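Local coordinates for enoyl-acyl carrier protein reductase (Uncultured bacterium, PDB 6KIA) that probably reduces the double bond of enoyl-acyl carrier protein substrates in fatty acid synthesis, with NADH as the bound cofactor, at residues E290-S295 with G301-L306; P308-L313 with D396-L401. All coordinates share one frame; numbering follows the deposited sequence.

Contact 1: E290-S295 with G301-L306. With NAI (1,4-dihydronicotinamide adenine dinucleotide), chain D.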
ATOM      1  N   GLU A 290       7.120  -0.591   5.577  1.00 17.24           N
ATOM      2  CA  GLU A 290       7.739  -0.996   4.328  1.00 16.57           C
ATOM      3  C   GLU A 290       7.821  -2.516   4.253  1.00 16.59           C
ATOM      4  O   GLU A 290       8.364  -3.170   5.176  1.00 18.54           O
ATOM      5  CB  GLU A 290       9.164  -0.422   4.230  1.00 21.19           C
ATOM      6  CG  GLU A 290       9.282   1.091   4.427  1.00 22.12           C
ATOM      7  CD  GLU A 290       9.387   1.530   5.897  1.00 18.02           C
ATOM      8  OE1 GLU A 290       9.273   0.696   6.827  1.00 19.61           O
ATOM      9  OE2 GLU A 290       9.599   2.733   6.129  1.00 20.64           O
ATOM     10  N   ILE A 291       7.297  -3.090   3.170  1.00 16.67           N
ATOM     11  CA  ILE A 291       7.461  -4.512   2.910  1.00 16.69           C
ATOM     12  C   ILE A 291       7.686  -4.728   1.420  1.00 19.95           C
ATOM     13  O   ILE A 291       7.668  -3.777   0.642  1.00 19.66           O
ATOM     14  CB  ILE A 291       6.250  -5.343   3.394  1.00 16.60           C
ATOM     15  CG1 ILE A 291       4.949  -4.861   2.752  1.00 17.50           C
ATOM     16  CG2 ILE A 291       6.104  -5.304   4.923  1.00 21.89           C
ATOM     17  CD1 ILE A 291       3.834  -5.837   3.015  1.00 20.88           C
ATOM     18  N   ARG A 292       7.945  -5.969   1.016  1.00 19.64           N
ATOM     19  CA  ARG A 292       8.048  -6.256  -0.406  1.00 20.70           C
ATOM     20  C   ARG A 292       6.783  -6.941  -0.927  1.00 20.74           C
ATOM     21  O   ARG A 292       6.416  -8.044  -0.497  1.00 20.94           O
ATOM     22  CB  ARG A 292       9.293  -7.093  -0.697  1.00 23.57           C
ATOM     23  CG  ARG A 292      10.551  -6.285  -0.434  1.00 24.71           C
ATOM     24  CD  ARG A 292      11.811  -6.995  -0.904  1.00 34.21           C
ATOM     25  NE  ARG A 292      12.071  -6.797  -2.328  1.00 43.27           N
ATOM     26  CZ  ARG A 292      11.909  -7.735  -3.257  1.00 44.84           C
ATOM     27  NH1 ARG A 292      11.488  -8.948  -2.914  1.00 37.15           N
ATOM     28  NH2 ARG A 292      12.174  -7.460  -4.530  1.00 50.45           N
ATOM     29  N   THR A 293       6.096  -6.223  -1.810  1.00 19.63           N
ATOM     30  CA  THR A 293       4.896  -6.684  -2.502  1.00 18.11           C
ATOM     31  C   THR A 293       5.042  -6.402  -3.988  1.00 24.21           C
ATOM     32  O   THR A 293       6.055  -5.849  -4.430  1.00 22.63           O
ATOM     33  CB  THR A 293       3.638  -5.947  -2.026  1.00 17.36           C
ATOM     34  OG1 THR A 293       3.747  -4.585  -2.447  1.00 17.44           O
ATOM     35  CG2 THR A 293       3.443  -6.019  -0.522  1.00 19.54           C
ATOM     36  N   ASN A 294       4.016  -6.734  -4.771  1.00 21.96           N
ATOM     37  CA  ASN A 294       4.003  -6.349  -6.185  1.00 21.58           C
ATOM     38  C   ASN A 294       4.171  -4.841  -6.382  1.00 22.63           C
ATOM     39  O   ASN A 294       4.827  -4.403  -7.336  1.00 27.52           O
ATOM     40  CB  ASN A 294       2.702  -6.799  -6.861  1.00 24.20           C
ATOM     41  CG  ASN A 294       2.623  -8.301  -7.038  1.00 30.63           C
ATOM     42  OD1 ASN A 294       3.513  -9.049  -6.617  1.00 34.19           O
ATOM     43  ND2 ASN A 294       1.535  -8.759  -7.656  1.00 30.72           N
ATOM     44  N   SER A 295       3.618  -4.028  -5.483  1.00 25.45           N
ATOM     45  CA  SER A 295       3.662  -2.580  -5.705  1.00 22.21           C
ATOM     46  C   SER A 295       4.962  -1.933  -5.197  1.00 30.14           C
ATOM     47  O   SER A 295       5.319  -0.834  -5.613  1.00 31.91           O
ATOM     48  CB  SER A 295       2.467  -1.894  -5.026  1.00 22.50           C
ATOM     49  OG  SER A 295       2.723  -1.654  -3.638  1.00 38.54           O
ATOM     50  N   GLY A 301      15.690  -0.820  -1.972  1.00 20.25           N
ATOM     51  CA  GLY A 301      16.101  -0.166  -0.749  1.00 17.72           C
ATOM     52  C   GLY A 301      14.962   0.004   0.224  1.00 17.50           C
ATOM     53  O   GLY A 301      15.205   0.200   1.398  1.00 20.60           O
ATOM     54  N   VAL A 302      13.722  -0.067  -0.263  1.00 20.14           N
ATOM     55  CA  VAL A 302      12.581   0.056   0.639  1.00 18.87           C
ATOM     56  C   VAL A 302      12.672  -0.999   1.756  1.00 18.14           C
ATOM     57  O   VAL A 302      12.338  -0.742   2.936  1.00 18.50           O
ATOM     58  CB  VAL A 302      11.229  -0.048  -0.144  1.00 20.00           C
ATOM     59  CG1 VAL A 302      10.975  -1.459  -0.685  1.00 25.30           C
ATOM     60  CG2 VAL A 302      10.041   0.448   0.732  1.00 21.53           C
ATOM     61  N   GLU A 303      13.179  -2.166   1.385  1.00 17.86           N
ATOM     62  CA  GLU A 303      13.224  -3.302   2.297  1.00 23.08           C
ATOM     63  C   GLU A 303      14.282  -3.123   3.406  1.00 22.73           C
ATOM     64  O   GLU A 303      14.265  -3.839   4.417  1.00 18.91           O
ATOM     65  CB  GLU A 303      13.502  -4.592   1.504  1.00 22.99           C
ATOM     66  CG  GLU A 303      14.986  -4.800   1.167  1.00 20.56           C
ATOM     67  CD  GLU A 303      15.529  -3.943   0.043  1.00 27.60           C
ATOM     68  OE1 GLU A 303      14.759  -3.238  -0.646  1.00 26.73           O
ATOM     69  OE2 GLU A 303      16.779  -3.923  -0.093  1.00 30.81           O
ATOM     70  N   LEU A 304      15.205  -2.172   3.230  1.00 19.22           N
ATOM     71  CA  LEU A 304      16.201  -1.919   4.258  1.00 16.96           C
ATOM     72  C   LEU A 304      15.522  -1.536   5.551  1.00 22.56           C
ATOM     73  O   LEU A 304      16.049  -1.839   6.648  1.00 19.91           O
ATOM     74  CB  LEU A 304      17.174  -0.810   3.823  1.00 19.47           C
ATOM     75  CG  LEU A 304      18.018  -1.155   2.605  1.00 20.24           C
ATOM     76  CD1 LEU A 304      18.917   0.029   2.318  1.00 19.62           C
ATOM     77  CD2 LEU A 304      18.865  -2.414   2.846  1.00 20.25           C
ATOM     78  N   SER A 305      14.340  -0.922   5.433  1.00 18.94           N
ATOM     79  CA  SER A 305      13.623  -0.486   6.633  1.00 18.92           C
ATOM     80  C   SER A 305      13.058  -1.647   7.446  1.00 19.96           C
ATOM     81  O   SER A 305      12.790  -1.495   8.628  1.00 21.72           O
ATOM     82  CB  SER A 305      12.490   0.464   6.255  1.00 17.42           C
ATOM     83  OG  SER A 305      13.002   1.645   5.637  1.00 18.68           O
ATOM     84  N   LEU A 306      12.934  -2.810   6.824  1.00 16.40           N
ATOM     85  CA  LEU A 306      12.206  -3.923   7.423  1.00 17.33           C
ATOM     86  C   LEU A 306      13.063  -4.805   8.345  1.00 19.58           C
ATOM     87  O   LEU A 306      12.557  -5.353   9.327  1.00 22.19           O
ATOM     88  CB  LEU A 306      11.587  -4.768   6.298  1.00 21.07           C
ATOM     89  CG  LEU A 306      10.796  -6.030   6.646  1.00 17.60           C
ATOM     90  CD1 LEU A 306       9.569  -5.694   7.498  1.00 16.15           C
ATOM     91  CD2 LEU A 306      10.382  -6.678   5.329  1.00 21.37           C
TER
HETATM   92  PA  NAI D 501      -0.508  -4.961  -4.350  1.00 17.93           P
HETATM   93  O1A NAI D 501      -0.831  -6.355  -3.907  1.00 20.84           O
HETATM   94  O2A NAI D 501       0.080  -4.799  -5.738  1.00 21.45           O
HETATM   95  O5B NAI D 501      -1.831  -4.097  -4.172  1.00 18.27           O
HETATM   96  C5B NAI D 501      -2.078  -3.006  -5.037  1.00 19.72           C
HETATM   97  C4B NAI D 501      -3.610  -2.759  -4.881  1.00 18.77           C
HETATM   98  O4B NAI D 501      -3.899  -1.478  -5.707  1.00 18.65           O
HETATM   99  C3B NAI D 501      -4.325  -3.708  -5.371  1.00 20.23           C
HETATM  100  O3B NAI D 501      -5.522  -3.998  -4.540  1.00 21.64           O
HETATM  101  C2B NAI D 501      -4.783  -3.163  -6.864  1.00 22.04           C
HETATM  102  O2B NAI D 501      -5.952  -3.934  -7.328  1.00 20.17           O
HETATM  103  C1B NAI D 501      -5.011  -1.912  -6.669  1.00 22.62           C
HETATM  104  N9A NAI D 501      -4.718  -1.109  -7.875  1.00 22.03           N
HETATM  105  C8A NAI D 501      -3.602  -0.808  -8.561  1.00 20.37           C
HETATM  106  N7A NAI D 501      -3.945  -0.037  -9.590  1.00 20.25           N
HETATM  107  C5A NAI D 501      -5.285   0.150  -9.539  1.00 19.02           C
HETATM  108  C6A NAI D 501      -6.084   0.878 -10.408  1.00 22.06           C
HETATM  109  N6A NAI D 501      -5.814   1.649 -11.590  1.00 24.00           N
HETATM  110  N1A NAI D 501      -7.405   0.925 -10.166  1.00 20.58           N
HETATM  111  C2A NAI D 501      -7.935   0.257  -9.094  1.00 21.94           C
HETATM  112  N3A NAI D 501      -7.133  -0.468  -8.226  1.00 23.26           N
HETATM  113  C4A NAI D 501      -5.787  -0.511  -8.477  1.00 22.89           C
HETATM  114  O3  NAI D 501       0.586  -4.249  -3.333  1.00 18.07           O
HETATM  115  PN  NAI D 501       0.383  -3.691  -1.833  1.00 18.35           P
HETATM  116  O1N NAI D 501      -0.132  -4.774  -0.937  1.00 17.61           O
HETATM  117  O2N NAI D 501       1.768  -3.189  -1.458  1.00 18.64           O
HETATM  118  O5D NAI D 501      -0.656  -2.484  -1.916  1.00 17.46           O
HETATM  119  C5D NAI D 501      -1.842  -2.471  -1.139  1.00 17.38           C
HETATM  120  C4D NAI D 501      -1.863  -1.150  -0.338  1.00 17.30           C
HETATM  121  O4D NAI D 501      -0.915  -1.198   0.579  1.00 17.14           O
HETATM  122  C3D NAI D 501      -1.505   0.032  -1.236  1.00 19.92           C
HETATM  123  O3D NAI D 501      -2.381   1.096  -1.072  1.00 17.77           O
HETATM  124  C2D NAI D 501      -0.116   0.425  -0.684  1.00 20.21           C
HETATM  125  O2D NAI D 501       0.183   1.812  -1.072  1.00 17.47           O
HETATM  126  C1D NAI D 501      -0.220   0.222   0.603  1.00 17.16           C
HETATM  127  N1N NAI D 501       1.067   0.106   1.287  1.00 18.80           N
HETATM  128  C2N NAI D 501       2.107  -0.635   0.767  1.00 17.06           C
HETATM  129  C3N NAI D 501       3.341  -0.665   1.429  1.00 16.95           C
HETATM  130  C7N NAI D 501       4.501  -1.506   0.899  1.00 21.07           C
HETATM  131  O7N NAI D 501       5.651  -1.298   1.278  1.00 20.70           O
HETATM  132  N7N NAI D 501       4.227  -2.541  -0.033  1.00 19.50           N
HETATM  133  C4N NAI D 501       3.544   0.019   2.619  1.00 19.33           C
HETATM  134  C5N NAI D 501       2.467   0.727   3.164  1.00 21.86           C
HETATM  135  C6N NAI D 501       1.241   0.768   2.492  1.00 17.91           C
HETATM  136  O   HOH W   1      12.732  -3.983  -3.148  1.00 40.73           O

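Contact 2: P308-L313 with D396-L401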
ATOM      1  N   PRO A 308      15.141  -4.391  10.862  1.00 17.42           N
ATOM      2  CA  PRO A 308      15.107  -4.232  12.321  1.00 16.89           C
ATOM      3  C   PRO A 308      13.837  -4.777  12.992  1.00 18.63           C
ATOM      4  O   PRO A 308      13.797  -4.815  14.223  1.00 18.65           O
ATOM      5  CB  PRO A 308      15.220  -2.706  12.508  1.00 19.53           C
ATOM      6  CG  PRO A 308      15.903  -2.228  11.265  1.00 23.71           C
ATOM      7  CD  PRO A 308      15.365  -3.092  10.178  1.00 19.61           C
ATOM      8  N   LEU A 309      12.836  -5.204  12.221  1.00 17.50           N
ATOM      9  CA  LEU A 309      11.692  -5.914  12.829  1.00 15.62           C
ATOM     10  C   LEU A 309      12.195  -7.112  13.630  1.00 18.35           C
ATOM     11  O   LEU A 309      11.612  -7.474  14.658  1.00 18.60           O
ATOM     12  CB  LEU A 309      10.676  -6.348  11.750  1.00 16.55           C
ATOM     13  CG  LEU A 309       9.451  -7.104  12.274  1.00 18.55           C
ATOM     14  CD1 LEU A 309       8.579  -6.157  13.127  1.00 16.12           C
ATOM     15  CD2 LEU A 309       8.624  -7.725  11.125  1.00 15.86           C
ATOM     16  N   LEU A 310      13.300  -7.717  13.183  1.00 17.49           N
ATOM     17  CA  LEU A 310      13.887  -8.835  13.944  1.00 20.81           C
ATOM     18  C   LEU A 310      14.215  -8.435  15.393  1.00 20.05           C
ATOM     19  O   LEU A 310      13.932  -9.172  16.355  1.00 18.18           O
ATOM     20  CB  LEU A 310      15.135  -9.368  13.246  1.00 17.16           C
ATOM     21  CG  LEU A 310      14.872 -10.276  12.045  1.00 18.21           C
ATOM     22  CD1 LEU A 310      16.089 -10.424  11.148  1.00 20.93           C
ATOM     23  CD2 LEU A 310      14.357 -11.639  12.503  1.00 19.76           C
ATOM     24  N   LYS A 311      14.790  -7.248  15.550  1.00 22.77           N
ATOM     25  CA  LYS A 311      15.160  -6.785  16.875  1.00 21.40           C
ATOM     26  C   LYS A 311      13.906  -6.475  17.683  1.00 16.40           C
ATOM     27  O   LYS A 311      13.840  -6.762  18.882  1.00 21.80           O
ATOM     28  CB  LYS A 311      16.067  -5.555  16.755  1.00 22.13           C
ATOM     29  CG  LYS A 311      17.424  -5.887  16.191  1.00 32.22           C
ATOM     30  CD  LYS A 311      18.337  -4.680  16.208  1.00 41.80           C
ATOM     31  CE  LYS A 311      19.736  -5.041  15.757  1.00 54.30           C
ATOM     32  NZ  LYS A 311      20.366  -6.017  16.699  1.00 58.80           N
ATOM     33  N   ALA A 312      12.863  -6.016  16.990  1.00 17.95           N
ATOM     34  CA  ALA A 312      11.594  -5.717  17.651  1.00 17.55           C
ATOM     35  C   ALA A 312      10.969  -6.999  18.153  1.00 19.52           C
ATOM     36  O   ALA A 312      10.380  -7.023  19.256  1.00 20.39           O
ATOM     37  CB  ALA A 312      10.659  -4.970  16.685  1.00 16.69           C
ATOM     38  N   LEU A 313      11.135  -8.081  17.390  1.00 16.25           N
ATOM     39  CA  LEU A 313      10.522  -9.334  17.815  1.00 17.38           C
ATOM     40  C   LEU A 313      11.136  -9.746  19.144  1.00 23.53           C
ATOM     41  O   LEU A 313      10.448 -10.300  20.007  1.00 20.48           O
ATOM     42  CB  LEU A 313      10.702 -10.450  16.793  1.00 19.50           C
ATOM     43  CG  LEU A 313       9.916 -10.305  15.496  1.00 18.88           C
ATOM     44  CD1 LEU A 313      10.151 -11.495  14.588  1.00 21.53           C
ATOM     45  CD2 LEU A 313       8.427 -10.074  15.751  1.00 20.73           C
ATOM     46  N   ASP A 396      11.524 -11.796   2.460  1.00 19.20           N
ATOM     47  CA  ASP A 396      10.325 -12.609   2.169  1.00 21.13           C
ATOM     48  C   ASP A 396       9.687 -13.058   3.504  1.00 22.61           C
ATOM     49  O   ASP A 396       8.461 -12.912   3.736  1.00 21.87           O
ATOM     50  CB  ASP A 396      10.645 -13.852   1.316  1.00 26.02           C
ATOM     51  CG  ASP A 396      11.197 -13.521  -0.065  1.00 32.06           C
ATOM     52  OD1 ASP A 396      10.965 -12.404  -0.582  1.00 28.84           O
ATOM     53  OD2 ASP A 396      11.851 -14.413  -0.658  1.00 34.23           O
ATOM     54  N   VAL A 397      10.516 -13.626   4.376  1.00 19.96           N
ATOM     55  CA  VAL A 397      10.060 -14.076   5.679  1.00 19.32           C
ATOM     56  C   VAL A 397       9.440 -12.901   6.450  1.00 20.44           C
ATOM     57  O   VAL A 397       8.319 -12.992   6.981  1.00 19.94           O
ATOM     58  CB  VAL A 397      11.232 -14.701   6.511  1.00 21.92           C
ATOM     59  CG1 VAL A 397      10.747 -15.120   7.865  1.00 21.40           C
ATOM     60  CG2 VAL A 397      11.819 -15.902   5.766  1.00 22.86           C
ATOM     61  N   LEU A 398      10.160 -11.780   6.484  1.00 17.32           N
ATOM     62  CA  LEU A 398       9.711 -10.665   7.309  1.00 17.13           C
ATOM     63  C   LEU A 398       8.464  -9.957   6.747  1.00 17.03           C
ATOM     64  O   LEU A 398       7.584  -9.541   7.525  1.00 19.59           O
ATOM     65  CB  LEU A 398      10.839  -9.652   7.514  1.00 16.25           C
ATOM     66  CG  LEU A 398      12.085 -10.168   8.277  1.00 16.24           C
ATOM     67  CD1 LEU A 398      13.116  -9.048   8.377  1.00 21.58           C
ATOM     68  CD2 LEU A 398      11.675 -10.692   9.652  1.00 19.76           C
ATOM     69  N   SER A 399       8.370  -9.843   5.423  1.00 16.42           N
ATOM     70  CA  SER A 399       7.187  -9.258   4.793  1.00 16.46           C
ATOM     71  C   SER A 399       5.970 -10.113   5.118  1.00 17.80           C
ATOM     72  O   SER A 399       4.918  -9.565   5.459  1.00 16.35           O
ATOM     73  CB  SER A 399       7.359  -9.127   3.288  1.00 16.66           C
ATOM     74  OG  SER A 399       8.385  -8.194   2.953  1.00 16.72           O
ATOM     75  N   ALA A 400       6.107 -11.446   5.038  1.00 19.44           N
ATOM     76  CA  ALA A 400       4.970 -12.305   5.438  1.00 16.43           C
ATOM     77  C   ALA A 400       4.579 -12.097   6.908  1.00 16.69           C
ATOM     78  O   ALA A 400       3.385 -12.138   7.256  1.00 18.35           O
ATOM     79  CB  ALA A 400       5.272 -13.784   5.172  1.00 19.16           C
ATOM     80  N   LEU A 401       5.570 -11.903   7.786  1.00 16.14           N
ATOM     81  CA  LEU A 401       5.249 -11.625   9.197  1.00 16.55           C
ATOM     82  C   LEU A 401       4.456 -10.324   9.362  1.00 18.63           C
ATOM     83  O   LEU A 401       3.506 -10.244  10.162  1.00 17.47           O
ATOM     84  CB  LEU A 401       6.548 -11.569  10.003  1.00 19.24           C
ATOM     85  CG  LEU A 401       7.290 -12.891  10.221  1.00 18.05           C
ATOM     86  CD1 LEU A 401       8.349 -12.702  11.317  1.00 20.01           C
ATOM     87  CD2 LEU A 401       6.355 -14.032  10.611  1.00 19.76           C
TER

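Contact 1: E290-S295 with G301-L306
Glu290 and Ser305 meet at a carboxylate: CB of Ser305 lies 3.3 Å from OE1 of Glu290, in a van der Waals contact, and the polar ends of both side chains have partners outside the segments. OE2 of Glu290 is hydrogen-bonded to Tyr241 and Gln255, and OG of Ser305 to the same Gln255. The stem of Glu290 packs on the 3-10 segment 302-305, its CB being 3.7 Å from CG2 of Val302. Chi2 of 85° bends the Glu290 chain and carries the carboxylate from Val302 to Ser305. Next to Ser305 in the chain, Leu306 rests its CD1 3.6 Å from O of Glu290.

Arg292 and Glu303 run side by side, with CD of Arg292 3.8 Å from CB of Glu303. Their opposite charges are not in contact; a water in the guanidinium plane accepts from NE of Arg292 and donates weakly to OE1 of Glu303. OE1 also takes the backbone N-H of Gly301 on its syn side, while OE2 binds Ser380.

Segment 290-295 also binds the dinucleotide. N of Ile291 gives a nearly straight bond (176°) to the carboxamide O7N of NAI. OG1 of Thr293 (2.6 Å) and OG of Ser295 (2.8 Å) both donate to phosphate oxygen O2N; Thr293 OG1 also accepts from Ser295 N, an ST turn. The 3-10 segment thus backs Glu290 to Arg292, where the carboxamide binds, while hydroxyls farther along hold the nicotinamide-side phosphate.

Contact 2: P308-L313 with D396-L401
Leu310 and Leu398 both carry CG anti to the carbonyl carbon (chi1 -78° and -63°), and these torsions send their branched ends into the space between two helices. Leu309 takes another course: its CG stands opposite the backbone N (chi1 180°), which brings CD2 toward the neighbouring backbone. The motif is an apolar helix-helix packing, made by helix 309-315 and helix 394-413, in a protein of the NAD(P)-binding Rossmann type, whose main sheet is built largely of parallel strands. The axes of the short segments 309-313 and 396-401 approach to 11.7 Å and cross at 59°. At that spacing the backbones stay well apart, the closest CA pair being Leu309 and Leu398, and leucine ends do the bridging.

Leu310 and Leu398 cross at about a right angle. CD2 of Leu398 sets itself against the branch point of Leu310, 4.0 Å from its CG, and is about as near to its CD2. CD2 of Leu309 faces the backbone of the other helix, where the approach is looser: it comes no nearer than 4.2 Å to O of Leu398.

All five touching residues are buried, and no hydrogen bond links the segments. Other helices close the site: Leu313 packs on Ala430 of helix 426-436, and both Leu313 and Leu401 lie on Gln325 of helix 320-331. The polar backbone is served from outside, with O of Leu310 accepting from Trp326 NE1 and O of Leu313 from Asn434 ND2. One helical turn beyond Leu310, Leu313 and Leu401 meet at a slant through single methyl groups, CD1 of Leu313 lying 3.9 Å from CD1 of Leu401.

In the fold
Contacts 1 and 2 follow one another along the chain, their centres about 11 Å apart, and they join at Ser399. Its OG probably accepts a hydrogen bond from N of Arg292 at 3.0 Å, and CB of Ile291 lies 3.6 Å from the same oxygen. Leu306, which closes contact 1, also packs on helix 394-413, with its CD2 3.7 Å from CB of Leu398. Loop 290-295 thus touches helix 394-413 directly, through Ser399, which lies next to Leu398 in the chain. Contact 1 touches NADH, whereas the side chain of Leu398 is about 12 Å from it. One face of helix 394-413 therefore backs the pocket while another packs against helix 309-315.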